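Long-range contacts in Ras GTPase-activating-like protein IQGAP2 (Homo sapiens, PDB 5CJP), which probably serves as a scaffold that binds GTP-loaded Rho-family GTPases such as Cdc42 through a domain related to the Ras GTPase activators: residues L11-Q22 against I337-I345; I48-S56 against M96-R105. All blocks are in the same frame, centred on the assembly; numbering follows the deposited sequence.

Contact 1 of 2, residues L11-Q22 against I337-I345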
loop_
_atom_site.group_PDB
_atom_site.type_symbol
_atom_site.label_atom_id
_atom_site.label_comp_id
_atom_site.label_asym_id
_atom_site.label_seq_id
_atom_site.Cartn_x
_atom_site.Cartn_y
_atom_site.Cartn_z
ATOM N N LEU E 11 22.862 -4.705 -11.039
ATOM C CA LEU E 11 21.462 -4.754 -11.434
ATOM C C LEU E 11 21.021 -6.216 -11.486
ATOM O O LEU E 11 19.892 -6.559 -11.123
ATOM C CB LEU E 11 21.268 -4.112 -12.815
ATOM C CG LEU E 11 19.791 -3.999 -13.193
ATOM C CD1 LEU E 11 19.198 -2.870 -12.409
ATOM C CD2 LEU E 11 19.614 -3.764 -14.664
ATOM N N GLU E 12 21.933 -7.065 -11.944
ATOM C CA GLU E 12 21.666 -8.487 -12.056
ATOM C C GLU E 12 21.627 -9.186 -10.699
ATOM O O GLU E 12 20.967 -10.210 -10.537
ATOM C CB GLU E 12 22.708 -9.135 -12.974
ATOM C CG GLU E 12 22.513 -8.772 -14.449
ATOM C CD GLU E 12 23.615 -9.300 -15.343
ATOM O OE1 GLU E 12 24.785 -8.924 -15.120
ATOM O OE2 GLU E 12 23.317 -10.084 -16.268
ATOM N N THR E 13 22.321 -8.626 -9.715
ATOM C CA THR E 13 22.321 -9.210 -8.391
ATOM C C THR E 13 21.007 -8.798 -7.718
ATOM O O THR E 13 20.476 -9.519 -6.865
ATOM C CB THR E 13 23.558 -8.732 -7.582
ATOM O OG1 THR E 13 24.750 -9.094 -8.294
ATOM C CG2 THR E 13 23.607 -9.379 -6.203
ATOM N N TYR E 14 20.468 -7.653 -8.126
ATOM C CA TYR E 14 19.200 -7.176 -7.569
ATOM C C TYR E 14 18.034 -7.948 -8.163
ATOM O O TYR E 14 17.086 -8.287 -7.452
ATOM C CB TYR E 14 19.016 -5.680 -7.834
ATOM C CG TYR E 14 19.458 -4.806 -6.686
ATOM C CD1 TYR E 14 18.650 -4.647 -5.566
ATOM C CD2 TYR E 14 20.704 -4.175 -6.699
ATOM C CE1 TYR E 14 19.065 -3.886 -4.480
ATOM C CE2 TYR E 14 21.138 -3.409 -5.618
ATOM C CZ TYR E 14 20.316 -3.268 -4.505
ATOM O OH TYR E 14 20.738 -2.533 -3.405
ATOM N N GLN E 15 18.104 -8.229 -9.463
ATOM C CA GLN E 15 17.049 -8.980 -10.142
ATOM C C GLN E 15 16.963 -10.385 -9.539
ATOM O O GLN E 15 15.875 -10.944 -9.379
ATOM C CB GLN E 15 17.344 -9.074 -11.644
ATOM C CG GLN E 15 17.530 -7.734 -12.341
ATOM C CD GLN E 15 17.883 -7.888 -13.818
ATOM O OE1 GLN E 15 18.794 -8.637 -14.172
ATOM N NE2 GLN E 15 17.164 -7.177 -14.684
ATOM N N GLN E 16 18.123 -10.950 -9.212
ATOM C CA GLN E 16 18.184 -12.269 -8.595
ATOM C C GLN E 16 17.495 -12.211 -7.232
ATOM O O GLN E 16 16.751 -13.126 -6.866
ATOM C CB GLN E 16 19.641 -12.721 -8.416
ATOM C CG GLN E 16 20.265 -13.424 -9.622
ATOM C CD GLN E 16 19.648 -14.789 -9.898
ATOM O OE1 GLN E 16 19.683 -15.692 -9.053
ATOM N NE2 GLN E 16 19.083 -14.950 -11.090
ATOM N N LEU E 17 17.739 -11.137 -6.482
ATOM C CA LEU E 17 17.122 -10.980 -5.162
ATOM C C LEU E 17 15.611 -10.915 -5.305
ATOM O O LEU E 17 14.866 -11.559 -4.566
ATOM C CB LEU E 17 17.621 -9.704 -4.462
ATOM C CG LEU E 17 16.993 -9.342 -3.104
ATOM C CD1 LEU E 17 17.411 -10.362 -2.046
ATOM C CD2 LEU E 17 17.436 -7.931 -2.689
ATOM N N PHE E 18 15.144 -10.156 -6.277
ATOM C CA PHE E 18 13.713 -10.045 -6.446
ATOM C C PHE E 18 13.093 -11.358 -6.888
ATOM O O PHE E 18 12.014 -11.725 -6.450
ATOM C CB PHE E 18 13.416 -8.914 -7.422
ATOM C CG PHE E 18 13.800 -7.569 -6.896
ATOM C CD1 PHE E 18 14.426 -7.442 -5.658
ATOM C CD2 PHE E 18 13.502 -6.423 -7.612
ATOM C CE1 PHE E 18 14.743 -6.198 -5.139
ATOM C CE2 PHE E 18 13.816 -5.170 -7.100
ATOM C CZ PHE E 18 14.437 -5.055 -5.862
ATOM N N TYR E 19 13.796 -12.069 -7.753
ATOM C CA TYR E 19 13.327 -13.352 -8.254
ATOM C C TYR E 19 13.192 -14.386 -7.122
ATOM O O TYR E 19 12.161 -15.010 -6.965
ATOM C CB TYR E 19 14.307 -13.861 -9.313
ATOM C CG TYR E 19 14.013 -15.271 -9.755
ATOM C CD1 TYR E 19 12.803 -15.586 -10.366
ATOM C CD2 TYR E 19 14.941 -16.297 -9.552
ATOM C CE1 TYR E 19 12.517 -16.888 -10.767
ATOM C CE2 TYR E 19 14.670 -17.608 -9.953
ATOM C CZ TYR E 19 13.458 -17.900 -10.557
ATOM O OH TYR E 19 13.170 -19.199 -10.946
ATOM N N LEU E 20 14.246 -14.570 -6.345
ATOM C CA LEU E 20 14.206 -15.513 -5.249
ATOM C C LEU E 20 13.164 -15.128 -4.204
ATOM O O LEU E 20 12.464 -15.988 -3.672
ATOM C CB LEU E 20 15.587 -15.618 -4.608
ATOM C CG LEU E 20 16.646 -16.208 -5.555
ATOM C CD1 LEU E 20 17.977 -16.347 -4.835
ATOM C CD2 LEU E 20 16.159 -17.570 -6.061
ATOM N N LEU E 21 13.043 -13.839 -3.908
ATOM C CA LEU E 21 12.052 -13.407 -2.929
ATOM C C LEU E 21 10.641 -13.885 -3.253
ATOM O O LEU E 21 9.907 -14.287 -2.355
ATOM C CB LEU E 21 12.030 -11.891 -2.819
ATOM C CG LEU E 21 12.880 -11.292 -1.711
ATOM C CD1 LEU E 21 12.806 -9.780 -1.802
ATOM C CD2 LEU E 21 12.379 -11.778 -0.368
ATOM N N GLN E 22 10.269 -13.834 -4.531
ATOM C CA GLN E 22 8.935 -14.232 -4.988
ATOM C C GLN E 22 8.803 -15.677 -5.456
ATOM O O GLN E 22 7.721 -16.268 -5.398
ATOM C CB GLN E 22 8.500 -13.342 -6.166
ATOM C CG GLN E 22 8.427 -11.852 -5.837
ATOM C CD GLN E 22 8.389 -10.978 -7.076
ATOM O OE1 GLN E 22 7.386 -10.941 -7.811
ATOM N NE2 GLN E 22 9.487 -10.274 -7.324
ATOM N N ILE E 337 5.398 -16.106 -13.126
ATOM C CA ILE E 337 5.528 -14.704 -13.481
ATOM C C ILE E 337 6.049 -13.995 -12.218
ATOM O O ILE E 337 5.713 -14.394 -11.104
ATOM C CB ILE E 337 4.146 -14.116 -13.841
ATOM C CG1 ILE E 337 3.761 -14.487 -15.264
ATOM C CG2 ILE E 337 4.150 -12.640 -13.681
ATOM C CD1 ILE E 337 3.567 -15.945 -15.432
ATOM N N TYR E 338 6.873 -12.965 -12.372
ATOM C CA TYR E 338 7.359 -12.247 -11.205
ATOM C C TYR E 338 7.749 -10.795 -11.494
ATOM O O TYR E 338 7.859 -10.364 -12.635
ATOM C CB TYR E 338 8.526 -12.997 -10.563
ATOM C CG TYR E 338 9.807 -12.991 -11.373
ATOM C CD1 TYR E 338 10.886 -12.170 -11.012
ATOM C CD2 TYR E 338 9.957 -13.828 -12.490
ATOM C CE1 TYR E 338 12.072 -12.189 -11.746
ATOM C CE2 TYR E 338 11.136 -13.851 -13.220
ATOM C CZ TYR E 338 12.184 -13.037 -12.847
ATOM O OH TYR E 338 13.354 -13.071 -13.576
ATOM N N ILE E 339 7.987 -10.055 -10.430
ATOM C CA ILE E 339 8.320 -8.651 -10.511
ATOM C C ILE E 339 9.814 -8.398 -10.352
ATOM O O ILE E 339 10.408 -8.775 -9.340
ATOM C CB ILE E 339 7.549 -7.919 -9.407
ATOM C CG1 ILE E 339 6.049 -7.957 -9.746
ATOM C CG2 ILE E 339 8.129 -6.548 -9.163
ATOM C CD1 ILE E 339 5.710 -7.321 -11.048
ATOM N N SER E 340 10.427 -7.736 -11.326
ATOM C CA SER E 340 11.863 -7.474 -11.239
ATOM C C SER E 340 12.233 -6.014 -11.592
ATOM O O SER E 340 11.365 -5.161 -11.798
ATOM C CB SER E 340 12.593 -8.466 -12.173
ATOM O OG SER E 340 14.003 -8.500 -11.937
ATOM N N ILE E 341 13.530 -5.743 -11.653
ATOM C CA ILE E 341 14.049 -4.431 -12.009
ATOM C C ILE E 341 14.663 -4.585 -13.396
ATOM O O ILE E 341 15.051 -5.686 -13.779
ATOM C CB ILE E 341 15.165 -4.000 -11.067
ATOM C CG1 ILE E 341 14.603 -3.555 -9.739
ATOM C CG2 ILE E 341 15.921 -2.829 -11.638
ATOM C CD1 ILE E 341 15.717 -3.283 -8.784
ATOM N N GLU E 342 14.748 -3.487 -14.143
ATOM C CA GLU E 342 15.335 -3.497 -15.480
ATOM C C GLU E 342 15.802 -2.098 -15.872
ATOM O O GLU E 342 15.163 -1.103 -15.538
ATOM C CB GLU E 342 14.330 -4.013 -16.514
ATOM C CG GLU E 342 14.970 -4.295 -17.869
ATOM C CD GLU E 342 16.075 -5.360 -17.793
ATOM O OE1 GLU E 342 15.727 -6.565 -17.752
ATOM O OE2 GLU E 342 17.284 -4.994 -17.760
ATOM N N GLU E 343 16.928 -2.013 -16.565
ATOM C CA GLU E 343 17.437 -0.716 -16.978
ATOM C C GLU E 343 17.160 -0.571 -18.463
ATOM O O GLU E 343 17.217 -1.551 -19.199
ATOM C CB GLU E 343 18.934 -0.605 -16.678
ATOM C CG GLU E 343 19.503 0.794 -16.880
ATOM C CD GLU E 343 20.969 0.907 -16.493
ATOM O OE1 GLU E 343 21.282 0.805 -15.287
ATOM O OE2 GLU E 343 21.810 1.099 -17.402
ATOM N N ILE E 344 16.832 0.641 -18.904
ATOM C CA ILE E 344 16.536 0.857 -20.315
ATOM C C ILE E 344 17.763 1.222 -21.120
ATOM O O ILE E 344 18.513 2.124 -20.751
ATOM C CB ILE E 344 15.463 1.939 -20.508
ATOM C CG1 ILE E 344 14.481 1.461 -21.569
ATOM C CG2 ILE E 344 16.068 3.242 -20.937
ATOM C CD1 ILE E 344 13.828 0.190 -21.186
ATOM N N ILE E 345 17.952 0.519 -22.232
ATOM C CA ILE E 345 19.090 0.734 -23.120
ATOM C C ILE E 345 19.213 2.183 -23.596
ATOM O O ILE E 345 20.304 2.755 -23.598
ATOM C CB ILE E 345 19.006 -0.188 -24.368
ATOM C CG1 ILE E 345 18.972 -1.661 -23.939
ATOM C CG2 ILE E 345 20.178 0.085 -25.298
ATOM C CD1 ILE E 345 17.629 -2.133 -23.366
#
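Gln-22 grips Ile-339 at two points, its side-chain amide matched to the backbone of the strand. Ile-339 N donates to Gln-22 OE1 at 2.8 Å, and Gln-22 NE2 donates to Ile-339 O at 2.7 Å, the latter on a lone pair in the carbonyl plane. Gln-15 repeats the reach further along: NE2 meets Ile-341 O at 2.7 Å with a nearly straight N-H (174°). Next to the Gln-22 bonds, one residue earlier on the strand, the Tyr-338 ring takes CD1 of Tyr-19 over the centre of one face, 3.6 Å from its CZ, in a T-shaped pair whose planes meet at 58°. Tyr-19 carries CG anti to its backbone N (chi1 172°), which turns the edge of the ring onto that face. Ile-341 points toward the helix, its CG2 3.4 Å from Leu-11 CD1. In the second shell, Gln-22 NE2 also donates to Phe-18 O at 3.0 Å, from above that carbonyl plane, tying the amide back to its own helix. Helix 11-22 and strand 337-343 run antiparallel, and the strand's other neighbour is an antiparallel strand of a second subunit, so the sheet continues across the interface. Side-chain amides thus hold main-chain N and O of a strand that also pairs with a second subunit; these bonds depend little on the strand's side chains, while the aromatic and aliphatic packing does depend on them.

Contact 2 of 2, residues I48-S56 against M96-R105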
loop_
_atom_site.group_PDB
_atom_site.type_symbol
_atom_site.label_atom_id
_atom_site.label_comp_id
_atom_site.label_asym_id
_atom_site.label_seq_id
_atom_site.Cartn_x
_atom_site.Cartn_y
_atom_site.Cartn_z
ATOM N N ILE E 48 11.968 -12.366 6.092
ATOM C CA ILE E 48 11.041 -12.852 7.095
ATOM C C ILE E 48 9.639 -12.424 6.694
ATOM O O ILE E 48 8.686 -13.229 6.740
ATOM C CB ILE E 48 11.358 -12.272 8.463
ATOM C CG1 ILE E 48 12.757 -12.720 8.913
ATOM C CG2 ILE E 48 10.293 -12.671 9.447
ATOM C CD1 ILE E 48 12.860 -14.155 9.151
ATOM N N PHE E 49 9.512 -11.162 6.275
ATOM C CA PHE E 49 8.207 -10.632 5.876
ATOM C C PHE E 49 7.590 -11.490 4.785
ATOM O O PHE E 49 6.383 -11.724 4.766
ATOM C CB PHE E 49 8.329 -9.188 5.377
ATOM C CG PHE E 49 7.008 -8.541 5.102
ATOM C CD1 PHE E 49 6.161 -8.177 6.154
ATOM C CD2 PHE E 49 6.557 -8.361 3.794
ATOM C CE1 PHE E 49 4.875 -7.647 5.901
ATOM C CE2 PHE E 49 5.272 -7.833 3.536
ATOM C CZ PHE E 49 4.438 -7.481 4.592
ATOM N N THR E 50 8.431 -11.962 3.877
ATOM C CA THR E 50 7.980 -12.788 2.784
ATOM C C THR E 50 7.638 -14.170 3.278
ATOM O O THR E 50 6.632 -14.750 2.863
ATOM C CB THR E 50 9.054 -12.877 1.726
ATOM O OG1 THR E 50 9.356 -11.553 1.288
ATOM C CG2 THR E 50 8.580 -13.712 0.541
ATOM N N LEU E 51 8.475 -14.702 4.165
ATOM C CA LEU E 51 8.228 -16.021 4.721
ATOM C C LEU E 51 6.891 -16.044 5.486
ATOM O O LEU E 51 6.213 -17.068 5.525
ATOM C CB LEU E 51 9.374 -16.428 5.633
ATOM C CG LEU E 51 10.681 -16.675 4.880
ATOM C CD1 LEU E 51 11.776 -17.001 5.882
ATOM C CD2 LEU E 51 10.518 -17.822 3.889
ATOM N N TYR E 52 6.499 -14.917 6.077
ATOM C CA TYR E 52 5.235 -14.875 6.807
ATOM C C TYR E 52 4.086 -15.260 5.892
ATOM O O TYR E 52 3.204 -16.003 6.290
ATOM C CB TYR E 52 4.945 -13.481 7.385
ATOM C CG TYR E 52 5.826 -13.035 8.537
ATOM C CD1 TYR E 52 6.293 -13.945 9.490
ATOM C CD2 TYR E 52 6.154 -11.675 8.700
ATOM C CE1 TYR E 52 7.064 -13.520 10.567
ATOM C CE2 TYR E 52 6.917 -11.239 9.774
ATOM C CZ TYR E 52 7.365 -12.163 10.706
ATOM O OH TYR E 52 8.097 -11.726 11.793
ATOM N N ASN E 53 4.095 -14.753 4.666
ATOM C CA ASN E 53 3.034 -15.073 3.710
ATOM C C ASN E 53 3.293 -16.443 3.097
ATOM O O ASN E 53 2.374 -17.231 2.901
ATOM C CB ASN E 53 2.976 -14.023 2.591
ATOM C CG ASN E 53 2.018 -14.404 1.486
ATOM O OD1 ASN E 53 0.801 -14.383 1.664
ATOM N ND2 ASN E 53 2.569 -14.775 0.329
ATOM N N TYR E 54 4.552 -16.722 2.802
ATOM C CA TYR E 54 4.899 -17.998 2.202
ATOM C C TYR E 54 4.548 -19.199 3.096
ATOM O O TYR E 54 3.991 -20.180 2.627
ATOM C CB TYR E 54 6.390 -18.021 1.846
ATOM C CG TYR E 54 6.810 -19.301 1.187
ATOM C CD1 TYR E 54 6.541 -19.528 -0.151
ATOM C CD2 TYR E 54 7.437 -20.329 1.928
ATOM C CE1 TYR E 54 6.877 -20.746 -0.754
ATOM C CE2 TYR E 54 7.780 -21.549 1.330
ATOM C CZ TYR E 54 7.497 -21.743 0.000
ATOM O OH TYR E 54 7.849 -22.915 -0.599
ATOM N N ALA E 55 4.859 -19.125 4.385
ATOM C CA ALA E 55 4.584 -20.246 5.292
ATOM C C ALA E 55 3.257 -20.123 5.973
ATOM O O ALA E 55 3.080 -20.642 7.060
ATOM C CB ALA E 55 5.673 -20.370 6.344
ATOM N N SER E 56 2.314 -19.442 5.349
ATOM C CA SER E 56 1.010 -19.300 5.964
ATOM C C SER E 56 0.175 -20.571 5.846
ATOM O O SER E 56 -0.851 -20.695 6.505
ATOM C CB SER E 56 0.268 -18.104 5.371
ATOM O OG SER E 56 0.110 -18.211 3.969
ATOM N N MET E 96 16.787 -16.123 12.654
ATOM C CA MET E 96 15.620 -16.161 11.790
ATOM C C MET E 96 14.515 -16.987 12.428
ATOM O O MET E 96 13.330 -16.633 12.358
ATOM C CB MET E 96 16.002 -16.741 10.433
ATOM C CG MET E 96 14.868 -16.751 9.430
ATOM S SD MET E 96 15.525 -16.931 7.767
ATOM C CE MET E 96 14.537 -18.186 7.245
ATOM N N VAL E 97 14.908 -18.088 13.058
ATOM C CA VAL E 97 13.947 -18.951 13.713
ATOM C C VAL E 97 13.205 -18.156 14.757
ATOM O O VAL E 97 11.990 -18.271 14.871
ATOM C CB VAL E 97 14.632 -20.153 14.396
ATOM C CG1 VAL E 97 13.698 -20.768 15.454
ATOM C CG2 VAL E 97 14.992 -21.186 13.344
ATOM N N VAL E 98 13.940 -17.349 15.516
ATOM C CA VAL E 98 13.337 -16.532 16.560
ATOM C C VAL E 98 12.422 -15.438 16.039
ATOM O O VAL E 98 11.322 -15.284 16.542
ATOM C CB VAL E 98 14.410 -15.892 17.460
ATOM C CG1 VAL E 98 13.788 -14.815 18.351
ATOM C CG2 VAL E 98 15.057 -16.973 18.306
ATOM N N SER E 99 12.867 -14.678 15.040
ATOM C CA SER E 99 12.046 -13.605 14.481
ATOM C C SER E 99 10.797 -14.153 13.838
ATOM O O SER E 99 9.701 -13.680 14.091
ATOM C CB SER E 99 12.807 -12.810 13.417
ATOM O OG SER E 99 13.906 -12.101 13.957
ATOM N N PHE E 100 10.963 -15.159 12.997
ATOM C CA PHE E 100 9.823 -15.738 12.317
ATOM C C PHE E 100 8.751 -16.208 13.279
ATOM O O PHE E 100 7.568 -16.121 12.982
ATOM C CB PHE E 100 10.256 -16.901 11.431
ATOM C CG PHE E 100 9.117 -17.546 10.713
ATOM C CD1 PHE E 100 8.527 -16.917 9.621
ATOM C CD2 PHE E 100 8.571 -18.755 11.181
ATOM C CE1 PHE E 100 7.410 -17.475 9.003
ATOM C CE2 PHE E 100 7.446 -19.321 10.570
ATOM C CZ PHE E 100 6.869 -18.684 9.483
ATOM N N ASN E 101 9.155 -16.705 14.439
ATOM C CA ASN E 101 8.174 -17.174 15.402
ATOM C C ASN E 101 7.516 -16.061 16.215
ATOM O O ASN E 101 6.502 -16.279 16.875
ATOM C CB ASN E 101 8.809 -18.236 16.310
ATOM C CG ASN E 101 8.794 -19.626 15.668
ATOM O OD1 ASN E 101 7.736 -20.220 15.494
ATOM N ND2 ASN E 101 9.954 -20.128 15.297
ATOM N N ARG E 102 8.073 -14.860 16.146
ATOM C CA ARG E 102 7.504 -13.731 16.874
ATOM C C ARG E 102 6.275 -13.173 16.179
ATOM O O ARG E 102 5.239 -12.948 16.812
ATOM C CB ARG E 102 8.524 -12.598 17.027
ATOM C CG ARG E 102 9.349 -12.688 18.276
ATOM C CD ARG E 102 10.386 -11.578 18.374
ATOM N NE ARG E 102 11.221 -11.804 19.547
ATOM C CZ ARG E 102 12.543 -11.680 19.548
ATOM N NH1 ARG E 102 13.187 -11.319 18.437
ATOM N NH2 ARG E 102 13.227 -11.971 20.643
ATOM N N GLY E 103 6.390 -12.948 14.876
ATOM C CA GLY E 103 5.277 -12.375 14.152
ATOM C C GLY E 103 4.778 -13.147 12.961
ATOM O O GLY E 103 4.468 -12.547 11.931
ATOM N N ALA E 104 4.690 -14.466 13.104
ATOM C CA ALA E 104 4.206 -15.335 12.039
ATOM C C ALA E 104 2.711 -15.097 11.805
ATOM O O ALA E 104 2.289 -13.978 11.542
ATOM C CB ALA E 104 4.468 -16.804 12.395
ATOM N N ARG E 105 1.914 -16.154 11.928
ATOM C CA ARG E 105 0.468 -16.081 11.714
ATOM C C ARG E 105 -0.419 -16.252 12.939
ATOM O O ARG E 105 -1.627 -16.004 12.883
ATOM C CB ARG E 105 0.073 -17.120 10.697
ATOM C CG ARG E 105 0.341 -16.693 9.314
ATOM C CD ARG E 105 -0.620 -15.582 9.010
ATOM N NE ARG E 105 -1.243 -15.801 7.720
ATOM C CZ ARG E 105 -0.651 -15.515 6.572
ATOM N NH1 ARG E 105 0.571 -14.989 6.583
ATOM N NH2 ARG E 105 -1.263 -15.768 5.423
#
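In this helical domain related to the Ras GTPase activators, the C-terminal end of helix 37-54 packs across helix 92-102 and the turn after it, with Tyr-52 laid against Gly-103. The short helical segments cross at -57°, their axes 9.9 Å apart. Gly-103 O sits over the centre of one face of the Tyr-52 ring, 3.1 Å from CE1, while Ile-48 O lies over the opposite face toward the rim. At the ring's far end, OH makes a weak hydrogen bond to Ser-99 O. Phe-100 lies nearly parallel to Tyr-52 but slid aside, the rings meeting at the two CD1 atoms, 3.7 Å apart. A chi1 of 179° swings the Phe-100 ring away from its own backbone N and carries it to the end of helix 37-54, with CZ 3.8 Å from CB of Ala-55 just beyond it. Replacing Tyr-52 with an alanine would probably leave a gap next to the Gly-103 carbonyl and the side of Phe-100, and Ser-99 O without its weak hydroxyl partner. Deeper in, Ile-48 and Leu-51 meet Met-96, whose other neighbours include Phe-33 and Phe-68. Asn-53 turns away and bonds an aromatic residue of another protein's chain. Past the helix end, Ser-56 OG donates to Asn-53 O at 2.7 Å, sharing that acceptor with Ser-56 N.

Both contacts are partly buried, but contact 2 sits nearer the body of the chain, about 11 Å from its centre, against about 29 Å for contact 1 (centres to centre). Contact 1 joins segments 315 residues apart and lies at a subunit interface; the segments of contact 2 are 40 residues apart. The chemistry follows: glutamine amides bonding to strand backbone in contact 1, and mainly apolar and aromatic packing with one weak hydroxyl bond in contact 2. Helices 7-23 and 37-54 link them directly, since Leu-21 O packs on Thr-50 CG2 at 3.2 Å. Other proteins' chains reach both; a bound GTP is about 5 Å from the Asn-53 side chain but about 10 Å from that of Gln-22.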